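Local coordinates for protein catalase (Bacillus pumilus, PDB 4QOR) that catalyses the breakdown of hydrogen peroxide to water and oxygen at a buried haem, here captured with 2-chlorophenol bound, at residues N131-F136 with L178-S183. Sequence-based numbering, arbitrary orientation.
With 2CH (2-chlorophenol), chain G; HEM (protoporphyrin IX containing Fe), chain E.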
ATOM      1  N   ASN A 131      27.836  11.259 -11.711  1.00 23.65           N
ATOM      2  CA  ASN A 131      28.942  12.120 -12.188  1.00 23.68           C
ATOM      3  C   ASN A 131      30.238  11.372 -12.332  1.00 23.52           C
ATOM      4  O   ASN A 131      30.860  11.387 -13.402  1.00 24.26           O
ATOM      5  CB  ASN A 131      29.109  13.399 -11.325  1.00 22.51           C
ATOM      6  CG  ASN A 131      29.492  13.105  -9.903  1.00 21.45           C
ATOM      7  OD1 ASN A 131      29.126  12.069  -9.344  1.00 22.37           O
ATOM      8  ND2 ASN A 131      30.195  14.024  -9.297  1.00 21.68           N
ATOM      9  N   LEU A 132      30.617  10.637 -11.286  1.00 23.82           N
ATOM     10  CA  LEU A 132      31.862   9.866 -11.299  1.00 23.49           C
ATOM     11  C   LEU A 132      31.730   8.607 -12.180  1.00 23.59           C
ATOM     12  O   LEU A 132      30.676   7.995 -12.244  1.00 21.65           O
ATOM     13  CB  LEU A 132      32.269   9.458  -9.895  1.00 24.29           C
ATOM     14  CG  LEU A 132      32.336  10.602  -8.880  1.00 25.57           C
ATOM     15  CD1 LEU A 132      32.744  10.050  -7.526  1.00 26.47           C
ATOM     16  CD2 LEU A 132      33.315  11.676  -9.291  1.00 25.03           C
ATOM     17  N   PRO A 133      32.823   8.218 -12.868  1.00 22.13           N
ATOM     18  CA  PRO A 133      32.694   7.255 -13.958  1.00 21.92           C
ATOM     19  C   PRO A 133      32.829   5.776 -13.551  1.00 22.38           C
ATOM     20  O   PRO A 133      32.735   4.886 -14.442  1.00 21.43           O
ATOM     21  CB  PRO A 133      33.827   7.696 -14.938  1.00 22.08           C
ATOM     22  CG  PRO A 133      34.866   8.158 -14.025  1.00 21.98           C
ATOM     23  CD  PRO A 133      34.132   8.878 -12.896  1.00 22.54           C
ATOM     24  N   ILE A 134      33.044   5.498 -12.267  1.00 21.60           N
ATOM     25  CA  ILE A 134      33.233   4.118 -11.785  1.00 22.20           C
ATOM     26  C   ILE A 134      32.368   3.906 -10.557  1.00 21.66           C
ATOM     27  O   ILE A 134      31.688   4.820 -10.120  1.00 22.30           O
ATOM     28  CB  ILE A 134      34.687   3.823 -11.443  1.00 23.34           C
ATOM     29  CG1 ILE A 134      35.269   4.873 -10.513  1.00 24.63           C
ATOM     30  CG2 ILE A 134      35.531   3.831 -12.713  1.00 25.63           C
ATOM     31  CD1 ILE A 134      36.633   4.509  -9.967  1.00 26.43           C
ATOM     32  N   PHE A 135      32.450   2.738  -9.960  1.00 20.68           N
ATOM     33  CA  PHE A 135      31.692   2.479  -8.767  1.00 21.22           C
ATOM     34  C   PHE A 135      32.530   1.721  -7.766  1.00 22.40           C
ATOM     35  O   PHE A 135      33.657   1.323  -8.064  1.00 19.93           O
ATOM     36  CB  PHE A 135      30.405   1.709  -9.108  1.00 20.91           C
ATOM     37  CG  PHE A 135      29.254   1.995  -8.198  1.00 21.36           C
ATOM     38  CD1 PHE A 135      28.678   3.262  -8.181  1.00 21.36           C
ATOM     39  CD2 PHE A 135      28.724   1.013  -7.404  1.00 21.82           C
ATOM     40  CE1 PHE A 135      27.603   3.535  -7.379  1.00 22.87           C
ATOM     41  CE2 PHE A 135      27.614   1.275  -6.590  1.00 22.74           C
ATOM     42  CZ  PHE A 135      27.102   2.553  -6.539  1.00 22.98           C
ATOM     43  N   PHE A 136      31.990   1.613  -6.553  1.00 22.68           N
ATOM     44  CA  PHE A 136      32.696   1.097  -5.370  1.00 23.04           C
ATOM     45  C   PHE A 136      32.761  -0.434  -5.412  1.00 21.52           C
ATOM     46  O   PHE A 136      33.644  -1.038  -4.817  1.00 22.30           O
ATOM     47  CB  PHE A 136      31.920   1.376  -4.076  1.00 24.81           C
ATOM     48  CG  PHE A 136      31.584   2.806  -3.815  1.00 25.99           C
ATOM     49  CD1 PHE A 136      30.405   3.354  -4.310  1.00 25.87           C
ATOM     50  CD2 PHE A 136      32.392   3.560  -3.001  1.00 25.37           C
ATOM     51  CE1 PHE A 136      30.047   4.668  -4.047  1.00 26.71           C
ATOM     52  CE2 PHE A 136      32.068   4.880  -2.731  1.00 27.06           C
ATOM     53  CZ  PHE A 136      30.883   5.436  -3.244  1.00 27.29           C
ATOM     54  N   LEU A 178      37.043   5.362  -4.296  1.00 23.93           N
ATOM     55  CA  LEU A 178      37.396   6.251  -3.175  1.00 24.46           C
ATOM     56  C   LEU A 178      38.466   7.289  -3.533  1.00 24.82           C
ATOM     57  O   LEU A 178      38.420   8.445  -3.107  1.00 26.03           O
ATOM     58  CB  LEU A 178      37.835   5.418  -1.993  1.00 25.73           C
ATOM     59  CG  LEU A 178      36.737   4.452  -1.510  1.00 28.30           C
ATOM     60  CD1 LEU A 178      37.301   3.459  -0.542  1.00 31.73           C
ATOM     61  CD2 LEU A 178      35.602   5.191  -0.821  1.00 29.94           C
ATOM     62  N   THR A 179      39.393   6.901  -4.405  1.00 23.63           N
ATOM     63  CA  THR A 179      40.389   7.806  -4.912  1.00 23.56           C
ATOM     64  C   THR A 179      39.792   8.960  -5.758  1.00 23.71           C
ATOM     65  O   THR A 179      40.399  10.039  -5.839  1.00 24.01           O
ATOM     66  CB  THR A 179      41.428   7.014  -5.726  1.00 23.17           C
ATOM     67  OG1 THR A 179      41.960   5.978  -4.874  1.00 23.09           O
ATOM     68  CG2 THR A 179      42.537   7.916  -6.208  1.00 24.27           C
ATOM     69  N   TRP A 180      38.626   8.742  -6.377  1.00 22.30           N
ATOM     70  CA  TRP A 180      37.896   9.829  -7.011  1.00 22.75           C
ATOM     71  C   TRP A 180      37.045  10.614  -6.012  1.00 23.99           C
ATOM     72  O   TRP A 180      36.999  11.850  -6.048  1.00 23.63           O
ATOM     73  CB  TRP A 180      36.951   9.298  -8.111  1.00 23.56           C
ATOM     74  CG  TRP A 180      37.554   8.856  -9.383  1.00 24.92           C
ATOM     75  CD1 TRP A 180      38.253   7.718  -9.594  1.00 24.96           C
ATOM     76  CD2 TRP A 180      37.456   9.508 -10.670  1.00 24.88           C
ATOM     77  NE1 TRP A 180      38.610   7.626 -10.900  1.00 26.01           N
ATOM     78  CE2 TRP A 180      38.153   8.725 -11.575  1.00 26.21           C
ATOM     79  CE3 TRP A 180      36.894  10.687 -11.111  1.00 25.67           C
ATOM     80  CZ2 TRP A 180      38.295   9.076 -12.912  1.00 27.52           C
ATOM     81  CZ3 TRP A 180      37.025  11.033 -12.435  1.00 27.06           C
ATOM     82  CH2 TRP A 180      37.737  10.247 -13.313  1.00 27.13           C
ATOM     83  N   LEU A 181      36.312   9.889  -5.183  1.00 23.62           N
ATOM     84  CA  LEU A 181      35.272  10.502  -4.319  1.00 25.70           C
ATOM     85  C   LEU A 181      35.875  11.402  -3.232  1.00 26.34           C
ATOM     86  O   LEU A 181      35.227  12.334  -2.771  1.00 24.38           O
ATOM     87  CB  LEU A 181      34.442   9.414  -3.666  1.00 26.33           C
ATOM     88  CG  LEU A 181      33.287   9.836  -2.751  1.00 27.53           C
ATOM     89  CD1 LEU A 181      32.181  10.525  -3.510  1.00 28.10           C
ATOM     90  CD2 LEU A 181      32.770   8.629  -2.006  1.00 27.17           C
ATOM     91  N   PHE A 182      37.121  11.122  -2.832  1.00 25.95           N
ATOM     92  CA  PHE A 182      37.775  11.928  -1.859  1.00 26.51           C
ATOM     93  C   PHE A 182      38.668  13.006  -2.449  1.00 26.35           C
ATOM     94  O   PHE A 182      39.306  13.781  -1.688  1.00 27.63           O
ATOM     95  CB  PHE A 182      38.475  11.030  -0.839  1.00 28.30           C
ATOM     96  CG  PHE A 182      37.534  10.516   0.206  1.00 28.08           C
ATOM     97  CD1 PHE A 182      37.195  11.317   1.278  1.00 30.34           C
ATOM     98  CD2 PHE A 182      36.930   9.297   0.066  1.00 28.32           C
ATOM     99  CE1 PHE A 182      36.277  10.883   2.211  1.00 29.98           C
ATOM    100  CE2 PHE A 182      36.015   8.850   1.002  1.00 28.66           C
ATOM    101  CZ  PHE A 182      35.710   9.634   2.090  1.00 29.31           C
ATOM    102  N   SER A 183      38.663  13.148  -3.768  1.00 24.67           N
ATOM    103  CA  SER A 183      39.094  14.416  -4.356  1.00 24.30           C
ATOM    104  C   SER A 183      38.012  15.420  -4.060  1.00 23.87           C
ATOM    105  O   SER A 183      37.007  15.074  -3.455  1.00 25.35           O
ATOM    106  CB  SER A 183      39.318  14.294  -5.851  1.00 24.20           C
ATOM    107  OG  SER A 183      38.105  14.282  -6.594  1.00 25.16           O
TER
HETATM  108  C1  2CH G 503      30.580   7.906   0.371  1.00 37.92           C
HETATM  109  C2  2CH G 503      29.694   8.957   0.451  1.00 35.36           C
HETATM  110  C3  2CH G 503      30.009   9.957   1.357  1.00 36.07           C
HETATM  111  C4  2CH G 503      31.151   9.928   2.172  1.00 37.31           C
HETATM  112  C5  2CH G 503      32.058   8.888   2.104  1.00 36.23           C
HETATM  113  C6  2CH G 503      31.779   7.879   1.217  1.00 38.56           C
HETATM  114  O   2CH G 503      30.445   6.852  -0.468  1.00 38.45           O
HETATM  115 CL8  2CH G 503      32.773   6.401   0.968  1.00 45.51          CL
HETATM  116  CHA HEM E 501      18.579   5.522  -7.629  0.50 17.89           C
HETATM  117  CHB HEM E 501      19.566   0.802  -6.928  0.50 18.55           C
HETATM  118  CHC HEM E 501      24.105   1.592  -8.652  0.50 19.54           C
HETATM  119  CHD HEM E 501      22.641   5.912 -10.283  0.50 18.06           C
HETATM  120  C1A HEM E 501      18.486   4.204  -7.253  0.50 17.94           C
HETATM  121  C2A HEM E 501      17.318   3.628  -6.681  0.50 17.18           C
HETATM  122  C3A HEM E 501      17.610   2.308  -6.498  0.50 17.25           C
HETATM  123  C4A HEM E 501      18.928   2.040  -6.968  0.50 17.93           C
HETATM  124  CMA HEM E 501      16.698   1.265  -5.934  0.50 16.81           C
HETATM  125  CAA HEM E 501      16.013   4.331  -6.361  0.50 16.22           C
HETATM  126  CBA HEM E 501      15.308   4.572  -7.704  0.50 15.92           C
HETATM  127  CGA HEM E 501      13.867   5.043  -7.652  0.50 15.60           C
HETATM  128  O1A HEM E 501      13.242   5.465  -8.693  0.50 14.83           O
HETATM  129  O2A HEM E 501      13.280   4.976  -6.565  0.50 15.00           O
HETATM  130  C1B HEM E 501      20.914   0.612  -7.341  0.50 19.16           C
HETATM  131  C2B HEM E 501      21.631  -0.635  -7.242  0.50 19.58           C
HETATM  132  C3B HEM E 501      22.888  -0.396  -7.706  0.50 19.42           C
HETATM  133  C4B HEM E 501      22.947   1.019  -8.102  0.50 19.37           C
HETATM  134  CMB HEM E 501      21.199  -1.981  -6.733  0.50 19.39           C
HETATM  135  CAB HEM E 501      23.975  -1.360  -7.828  0.50 19.50           C
HETATM  136  CBB HEM E 501      23.685  -2.629  -7.630  0.50 20.00           C
HETATM  137  C1C HEM E 501      24.067   2.823  -9.259  0.50 19.15           C
HETATM  138  C2C HEM E 501      24.938   3.180 -10.280  0.50 19.43           C
HETATM  139  C3C HEM E 501      24.532   4.412 -10.759  0.50 18.61           C
HETATM  140  C4C HEM E 501      23.376   4.783 -10.044  0.50 19.04           C
HETATM  141  CMC HEM E 501      26.117   2.332 -10.704  0.50 19.23           C
HETATM  142  CAC HEM E 501      25.106   5.174 -11.853  0.50 18.82           C
HETATM  143  CBC HEM E 501      25.914   4.549 -12.686  0.50 18.68           C
HETATM  144  C1D HEM E 501      21.406   6.098  -9.657  0.50 18.52           C
HETATM  145  C2D HEM E 501      20.690   7.359  -9.838  0.50 18.33           C
HETATM  146  C3D HEM E 501      19.582   7.265  -9.090  0.50 18.02           C
HETATM  147  C4D HEM E 501      19.621   5.948  -8.449  0.50 18.07           C
HETATM  148  CMD HEM E 501      21.165   8.501 -10.709  0.50 18.45           C
HETATM  149  CAD HEM E 501      18.520   8.312  -8.961  0.50 17.75           C
HETATM  150  CBD HEM E 501      17.562   8.103 -10.144  0.50 17.35           C
HETATM  151  CGD HEM E 501      16.420   9.050  -9.967  0.50 17.60           C
HETATM  152  O1D HEM E 501      16.621  10.200 -10.391  0.50 17.97           O
HETATM  153  O2D HEM E 501      15.331   8.704  -9.392  0.50 16.80           O
HETATM  154  NA  HEM E 501      19.459   3.207  -7.432  0.50 18.16           N
HETATM  155  NB  HEM E 501      21.754   1.544  -7.865  0.50 19.22           N
HETATM  156  NC  HEM E 501      23.103   3.749  -9.188  0.50 18.81           N
HETATM  157  ND  HEM E 501      20.742   5.297  -8.822  0.50 18.18           N
HETATM  158 FE   HEM E 501      21.236   3.554  -8.323  0.50 20.57          FE
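Pro133 sets the CG-CD edge of its ring over one face of the Trp180 indole, its CD 3.7 Å from the centroid of the six-membered ring and 14° off the ring normal, a CH-pi contact. CG of the same proline reaches further across that face, 3.6 Å from Trp180 CH2, while Ile134 covers the pyrrole end, its CD1 3.6 Å from Trp180 CD1. The Ile134 side chain crosses the indole at about a right angle, with CG1 set between the backbone N and the carbonyl carbon (chi1 51°), the rotation that carries CD1 to the pyrrole end of the indole. Leu132 spans two partners: CD2 slides past the indole near CE3, and CD1 meets Leu181 CD1 at 4.1 Å. Replacing Trp180 with an alanine would probably strip Pro133 and Ile134 of the flat surface they rest on and open a gap between loop and helix.

Farther along, Phe136 presents its ring edge to two leucine methyls, CE2 lying 3.9 Å from Leu181 CD2 and 4.0 Å from Leu178 CD2. Leu181 carries its CG anti to the backbone N (chi1 -179°), and from there CD1 goes to Leu132 and CD2 to the bound 2-chlorophenol. The phenol oxygen approaches Phe136 CZ obliquely, and the chlorine lies 3.6 Å from Leu178 CD2, giving the ligand a largely apolar wall here. No hydrogen bond joins the two segments; at the helix end, Trp180 O accepts from both the backbone N and OG of Ser183.

Phe135, next to Phe136, turns to the haem and packs a ring face on its CMC methyl. Lys428 makes a cation-pi contact with Trp180. The contact thus seats the loop between strand 123-130 and helix 143-150 on helix 175-181, linking the haem-side strands to the helices 423-431 and 434-448.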